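Local coordinates for protein ribonuclease S-F11 (Nicotiana alata, PDB 1IOO) that cleaves RNA as a secreted T2-family ribonuclease of the style and takes part in gametophytic self-incompatibility, the rejection of self pollen, at residues Asp62-Leu70 and Arg78-Gln87. Sequence-based numbering, arbitrary orientation.
Sequences DLDKHWMQL and RTEQPSWKYQ
Trp84, on the first turn of helix 82-92 of this RNase T2 fold, inserts its indole between Leu63 of helix 57-66 and Gln69 of the loop that follows, with its edge against Trp67. Both faces of the ring are covered. Leu63 CB makes a CH-pi contact with one, 3.8 Å from the centroid of the six-membered ring; across the other the Gln69 chain, extended beyond CG (chi2 169°), lays its amide in a stack, the planes only 8° apart. The edge of Trp84 meets the face of Trp67 in a T-shaped pair with planes at 74°, while Phe105 and Ala108 of helix 101-113 pack on Trp67.

At the ring edge, Trp84 NE1 donates to Trp67 O at 2.8 Å, nearly in the indole plane. Gln69 OE1 accepts from two backbone N-H groups of the first turn of helix 82-92, Ser83 N at 2.9 Å and, more straightly, Trp84 N at 3.2 Å. Gln69 NE2 donates to Gly77 O, so both ends of the amide are held.

By similarity Gln69 helps bind the 3'-terminal ribonucleotide 3'-phosphate residue of RNA, and Gln87 belongs to the active site; Gln87 CB packs 3.9 Å from Trp67 CZ2, its side chain about 3 Å from that of His91, the proton acceptor.

Asp64 OD2 forms a salt bridge with Arg23, and Arg78 NH1 bonds to Asn61; between them a water donates to Asp64 OD1 at 2.7 Å and weakly accepts from Arg78 NH1.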
ATOM      1  N   ASP A  62     -10.980  12.458  -2.278  1.00 11.07           N
ATOM      2  CA  ASP A  62     -10.726  11.068  -2.632  1.00 10.44           C
ATOM      3  C   ASP A  62      -9.461  10.551  -1.960  1.00 10.34           C
ATOM      4  O   ASP A  62      -9.445   9.448  -1.412  1.00 10.47           O
ATOM      5  CB  ASP A  62     -10.590  10.893  -4.151  1.00 12.51           C
ATOM      6  CG  ASP A  62     -11.919  11.007  -4.885  1.00 16.48           C
ATOM      7  OD1 ASP A  62     -12.980  10.847  -4.250  1.00 18.45           O
ATOM      8  OD2 ASP A  62     -11.898  11.241  -6.110  1.00 19.23           O
ATOM      9  N   LEU A  63      -8.407  11.361  -1.978  1.00  9.50           N
ATOM     10  CA  LEU A  63      -7.141  10.953  -1.389  1.00  7.99           C
ATOM     11  C   LEU A  63      -7.213  10.896   0.128  1.00  9.34           C
ATOM     12  O   LEU A  63      -6.636  10.002   0.740  1.00  9.21           O
ATOM     13  CB  LEU A  63      -6.013  11.889  -1.830  1.00  8.41           C
ATOM     14  CG  LEU A  63      -5.602  11.706  -3.294  1.00  9.09           C
ATOM     15  CD1 LEU A  63      -4.648  12.826  -3.693  1.00 11.46           C
ATOM     16  CD2 LEU A  63      -4.961  10.333  -3.481  1.00 10.71           C
ATOM     17  N   ASP A  64      -7.921  11.838   0.743  1.00  9.54           N
ATOM     18  CA  ASP A  64      -8.016  11.829   2.197  1.00  9.26           C
ATOM     19  C   ASP A  64      -8.668  10.551   2.697  1.00  9.48           C
ATOM     20  O   ASP A  64      -8.377  10.085   3.798  1.00 11.14           O
ATOM     21  CB  ASP A  64      -8.786  13.032   2.732  1.00 11.02           C
ATOM     22  CG  ASP A  64      -8.772  13.076   4.243  1.00 13.05           C
ATOM     23  OD1 ASP A  64      -9.828  12.843   4.870  1.00 15.70           O
ATOM     24  OD2 ASP A  64      -7.690  13.313   4.812  1.00 10.92           O
ATOM     25  N   LYS A  65      -9.558   9.983   1.887  1.00  8.77           N
ATOM     26  CA  LYS A  65     -10.225   8.754   2.264  1.00  9.73           C
ATOM     27  C   LYS A  65      -9.402   7.517   1.881  1.00 10.16           C
ATOM     28  O   LYS A  65      -9.054   6.711   2.738  1.00 11.93           O
ATOM     29  CB  LYS A  65     -11.605   8.657   1.601  1.00  9.78           C
ATOM     30  CG  LYS A  65     -12.313   7.334   1.869  1.00 13.51           C
ATOM     31  CD  LYS A  65     -13.638   7.233   1.124  1.00 16.04           C
ATOM     32  CE  LYS A  65     -14.278   5.873   1.364  1.00 19.62           C
ATOM     33  NZ  LYS A  65     -15.574   5.716   0.640  1.00 23.53           N
ATOM     34  N   HIS A  66      -9.059   7.403   0.602  1.00 10.10           N
ATOM     35  CA  HIS A  66      -8.383   6.209   0.090  1.00 10.46           C
ATOM     36  C   HIS A  66      -6.893   6.172   0.391  1.00  8.76           C
ATOM     37  O   HIS A  66      -6.304   5.094   0.437  1.00  8.37           O
ATOM     38  CB  HIS A  66      -8.639   6.083  -1.405  1.00 11.13           C
ATOM     39  CG  HIS A  66     -10.081   5.868  -1.733  1.00 12.00           C
ATOM     40  ND1 HIS A  66     -10.873   6.838  -2.313  1.00 16.15           N
ATOM     41  CD2 HIS A  66     -10.890   4.811  -1.498  1.00 11.44           C
ATOM     42  CE1 HIS A  66     -12.109   6.383  -2.419  1.00 12.54           C
ATOM     43  NE2 HIS A  66     -12.147   5.155  -1.931  1.00 15.08           N
ATOM     44  N   TRP A  67      -6.284   7.340   0.547  1.00  7.77           N
ATOM     45  CA  TRP A  67      -4.863   7.443   0.880  1.00  8.35           C
ATOM     46  C   TRP A  67      -4.705   8.269   2.149  1.00  8.89           C
ATOM     47  O   TRP A  67      -3.852   9.149   2.243  1.00  8.61           O
ATOM     48  CB  TRP A  67      -4.098   8.110  -0.275  1.00  7.84           C
ATOM     49  CG  TRP A  67      -2.597   7.865  -0.288  1.00  7.77           C
ATOM     50  CD1 TRP A  67      -1.760   7.767   0.794  1.00 10.74           C
ATOM     51  CD2 TRP A  67      -1.761   7.757  -1.446  1.00  9.45           C
ATOM     52  NE1 TRP A  67      -0.456   7.609   0.375  1.00  9.69           N
ATOM     53  CE2 TRP A  67      -0.430   7.601  -0.995  1.00  8.48           C
ATOM     54  CE3 TRP A  67      -2.007   7.782  -2.824  1.00  9.55           C
ATOM     55  CZ2 TRP A  67       0.650   7.467  -1.872  1.00 10.85           C
ATOM     56  CZ3 TRP A  67      -0.935   7.650  -3.698  1.00 10.34           C
ATOM     57  CH2 TRP A  67       0.378   7.495  -3.217  1.00 11.71           C
ATOM     58  N   MET A  68      -5.547   7.975   3.132  1.00  9.00           N
ATOM     59  CA  MET A  68      -5.545   8.724   4.373  1.00  9.46           C
ATOM     60  C   MET A  68      -4.157   8.790   4.986  1.00  8.09           C
ATOM     61  O   MET A  68      -3.478   7.773   5.126  1.00  8.13           O
ATOM     62  CB  MET A  68      -6.526   8.104   5.369  1.00  8.95           C
ATOM     63  CG  MET A  68      -6.841   9.012   6.549  1.00  9.87           C
ATOM     64  SD  MET A  68      -8.075   8.329   7.671  1.00 12.16           S
ATOM     65  CE  MET A  68      -9.578   8.431   6.674  1.00 10.95           C
ATOM     66  N   GLN A  69      -3.729  10.003   5.318  1.00  7.58           N
ATOM     67  CA  GLN A  69      -2.442  10.212   5.968  1.00  7.34           C
ATOM     68  C   GLN A  69      -2.624  10.047   7.473  1.00  7.31           C
ATOM     69  O   GLN A  69      -2.839  11.011   8.204  1.00  7.63           O
ATOM     70  CB  GLN A  69      -1.923  11.596   5.593  1.00  7.33           C
ATOM     71  CG  GLN A  69      -1.867  11.791   4.073  1.00  6.90           C
ATOM     72  CD  GLN A  69      -1.616  13.226   3.669  1.00  7.90           C
ATOM     73  OE1 GLN A  69      -0.506  13.594   3.286  1.00  8.77           O
ATOM     74  NE2 GLN A  69      -2.653  14.051   3.757  1.00  6.88           N
ATOM     75  N   LEU A  70      -2.565   8.790   7.901  1.00  8.05           N
ATOM     76  CA  LEU A  70      -2.846   8.368   9.269  1.00  7.61           C
ATOM     77  C   LEU A  70      -1.999   9.052  10.341  1.00  8.47           C
ATOM     78  O   LEU A  70      -2.444   9.170  11.479  1.00  9.35           O
ATOM     79  CB  LEU A  70      -2.668   6.852   9.370  1.00  8.22           C
ATOM     80  CG  LEU A  70      -3.581   6.038   8.447  1.00  9.43           C
ATOM     81  CD1 LEU A  70      -3.178   4.572   8.499  1.00  9.91           C
ATOM     82  CD2 LEU A  70      -5.031   6.227   8.867  1.00 11.96           C
ATOM     83  N   ARG A  78      -4.922  17.578   4.992  1.00  9.01           N
ATOM     84  CA  ARG A  78      -5.622  18.109   3.826  1.00  9.65           C
ATOM     85  C   ARG A  78      -4.975  19.384   3.295  1.00  9.93           C
ATOM     86  O   ARG A  78      -4.992  19.642   2.092  1.00 10.78           O
ATOM     87  CB  ARG A  78      -7.080  18.407   4.177  1.00  8.88           C
ATOM     88  CG  ARG A  78      -7.955  17.179   4.381  1.00  9.78           C
ATOM     89  CD  ARG A  78      -9.358  17.599   4.788  1.00 11.78           C
ATOM     90  NE  ARG A  78      -9.997  18.393   3.746  1.00 16.08           N
ATOM     91  CZ  ARG A  78     -10.663  17.877   2.717  1.00 14.05           C
ATOM     92  NH1 ARG A  78     -10.790  16.563   2.596  1.00 15.12           N
ATOM     93  NH2 ARG A  78     -11.185  18.678   1.794  1.00 18.11           N
ATOM     94  N   THR A  79      -4.399  20.172   4.196  1.00 11.54           N
ATOM     95  CA  THR A  79      -3.803  21.449   3.826  1.00 12.91           C
ATOM     96  C   THR A  79      -2.359  21.316   3.341  1.00 11.61           C
ATOM     97  O   THR A  79      -2.026  21.778   2.248  1.00 12.68           O
ATOM     98  CB  THR A  79      -3.824  22.437   5.018  1.00 14.88           C
ATOM     99  OG1 THR A  79      -5.176  22.635   5.449  1.00 17.71           O
ATOM    100  CG2 THR A  79      -3.238  23.782   4.604  1.00 17.04           C
ATOM    101  N   GLU A  80      -1.507  20.680   4.139  1.00 10.25           N
ATOM    102  CA  GLU A  80      -0.088  20.591   3.801  1.00 10.52           C
ATOM    103  C   GLU A  80       0.280  19.293   3.082  1.00  7.71           C
ATOM    104  O   GLU A  80       1.379  19.181   2.536  1.00  7.93           O
ATOM    105  CB  GLU A  80       0.762  20.796   5.053  1.00 12.67           C
ATOM    106  CG  GLU A  80       0.458  22.102   5.789  1.00 17.45           C
ATOM    107  CD  GLU A  80       0.392  23.309   4.866  1.00 21.47           C
ATOM    108  OE1 GLU A  80       1.236  23.416   3.955  1.00 22.16           O
ATOM    109  OE2 GLU A  80      -0.502  24.158   5.058  1.00 26.50           O
ATOM    110  N   GLN A  81      -0.617  18.308   3.110  1.00  7.91           N
ATOM    111  CA  GLN A  81      -0.423  17.047   2.374  1.00  7.70           C
ATOM    112  C   GLN A  81       1.027  16.525   2.475  1.00  7.79           C
ATOM    113  O   GLN A  81       1.649  16.167   1.472  1.00  7.49           O
ATOM    114  CB  GLN A  81      -0.817  17.316   0.912  1.00  7.85           C
ATOM    115  CG  GLN A  81      -2.237  17.904   0.829  1.00  8.15           C
ATOM    116  CD  GLN A  81      -2.675  18.361  -0.545  1.00  6.75           C
ATOM    117  OE1 GLN A  81      -2.109  17.979  -1.569  1.00  7.45           O
ATOM    118  NE2 GLN A  81      -3.717  19.185  -0.570  1.00 10.38           N
ATOM    119  N   PRO A  82       1.542  16.381   3.699  1.00  7.79           N
ATOM    120  CA  PRO A  82       2.915  15.917   3.913  1.00  7.37           C
ATOM    121  C   PRO A  82       3.269  14.534   3.370  1.00  7.83           C
ATOM    122  O   PRO A  82       4.339  14.351   2.788  1.00  8.18           O
ATOM    123  CB  PRO A  82       3.075  16.013   5.426  1.00  7.65           C
ATOM    124  CG  PRO A  82       1.699  15.721   5.924  1.00  7.07           C
ATOM    125  CD  PRO A  82       0.819  16.502   4.979  1.00  7.87           C
ATOM    126  N   SER A  83       2.392  13.557   3.566  1.00  7.76           N
ATOM    127  CA  SER A  83       2.694  12.204   3.125  1.00  7.66           C
ATOM    128  C   SER A  83       2.550  12.045   1.626  1.00  7.29           C
ATOM    129  O   SER A  83       3.358  11.363   0.998  1.00  7.32           O
ATOM    130  CB  SER A  83       1.836  11.186   3.870  1.00 10.20           C
ATOM    131  OG  SER A  83       2.137  11.253   5.250  1.00 12.13           O
ATOM    132  N   TRP A  84       1.521  12.656   1.045  1.00  7.49           N
ATOM    133  CA  TRP A  84       1.351  12.581  -0.395  1.00  7.24           C
ATOM    134  C   TRP A  84       2.537  13.223  -1.098  1.00  7.68           C
ATOM    135  O   TRP A  84       3.049  12.688  -2.082  1.00  7.41           O
ATOM    136  CB  TRP A  84       0.047  13.254  -0.833  1.00  7.18           C
ATOM    137  CG  TRP A  84      -1.157  12.621  -0.211  1.00  6.29           C
ATOM    138  CD1 TRP A  84      -1.282  11.312   0.192  1.00  6.86           C
ATOM    139  CD2 TRP A  84      -2.394  13.265   0.132  1.00  8.61           C
ATOM    140  NE1 TRP A  84      -2.512  11.117   0.774  1.00  8.19           N
ATOM    141  CE2 TRP A  84      -3.213  12.292   0.749  1.00  8.48           C
ATOM    142  CE3 TRP A  84      -2.889  14.570  -0.019  1.00  9.54           C
ATOM    143  CZ2 TRP A  84      -4.499  12.581   1.221  1.00  8.04           C
ATOM    144  CZ3 TRP A  84      -4.175  14.859   0.453  1.00  9.33           C
ATOM    145  CH2 TRP A  84      -4.960  13.864   1.065  1.00 10.37           C
ATOM    146  N   LYS A  85       2.985  14.363  -0.576  1.00  7.99           N
ATOM    147  CA  LYS A  85       4.131  15.051  -1.154  1.00  8.84           C
ATOM    148  C   LYS A  85       5.389  14.192  -1.057  1.00  8.44           C
ATOM    149  O   LYS A  85       6.122  14.038  -2.030  1.00  7.75           O
ATOM    150  CB  LYS A  85       4.394  16.391  -0.451  1.00 10.38           C
ATOM    151  CG  LYS A  85       5.609  17.121  -1.037  1.00 10.82           C
ATOM    152  CD  LYS A  85       6.067  18.305  -0.193  1.00 17.40           C
ATOM    153  CE  LYS A  85       5.073  19.436  -0.204  1.00 19.81           C
ATOM    154  NZ  LYS A  85       5.675  20.626   0.465  1.00 19.11           N
ATOM    155  N   TYR A  86       5.632  13.626   0.118  1.00  8.79           N
ATOM    156  CA  TYR A  86       6.813  12.795   0.318  1.00  8.50           C
ATOM    157  C   TYR A  86       6.811  11.600  -0.626  1.00  7.78           C
ATOM    158  O   TYR A  86       7.819  11.296  -1.269  1.00  8.56           O
ATOM    159  CB  TYR A  86       6.873  12.299   1.763  1.00 10.37           C
ATOM    160  CG  TYR A  86       8.105  11.490   2.075  1.00 13.45           C
ATOM    161  CD1 TYR A  86       9.379  12.042   1.927  1.00 14.46           C
ATOM    162  CD2 TYR A  86       8.004  10.183   2.537  1.00 16.33           C
ATOM    163  CE1 TYR A  86      10.522  11.307   2.237  1.00 16.71           C
ATOM    164  CE2 TYR A  86       9.141   9.439   2.853  1.00 16.37           C
ATOM    165  CZ  TYR A  86      10.394  10.008   2.703  1.00 16.61           C
ATOM    166  OH  TYR A  86      11.521   9.291   3.045  1.00 19.11           O
ATOM    167  N   GLN A  87       5.667  10.930  -0.722  1.00  8.29           N
ATOM    168  CA  GLN A  87       5.545   9.756  -1.576  1.00  8.71           C
ATOM    169  C   GLN A  87       5.729  10.115  -3.044  1.00  7.98           C
ATOM    170  O   GLN A  87       6.315   9.347  -3.807  1.00  8.12           O
ATOM    171  CB  GLN A  87       4.183   9.082  -1.359  1.00  7.96           C
ATOM    172  CG  GLN A  87       4.052   8.417   0.014  1.00  8.92           C
ATOM    173  CD  GLN A  87       5.012   7.249   0.209  1.00 10.49           C
ATOM    174  OE1 GLN A  87       5.524   7.034   1.307  1.00 16.98           O
ATOM    175  NE2 GLN A  87       5.245   6.481  -0.848  1.00  6.76           N
TER
HETATM  176  O   HOH W   1     -11.614  14.734   4.250  1.00 30.78           O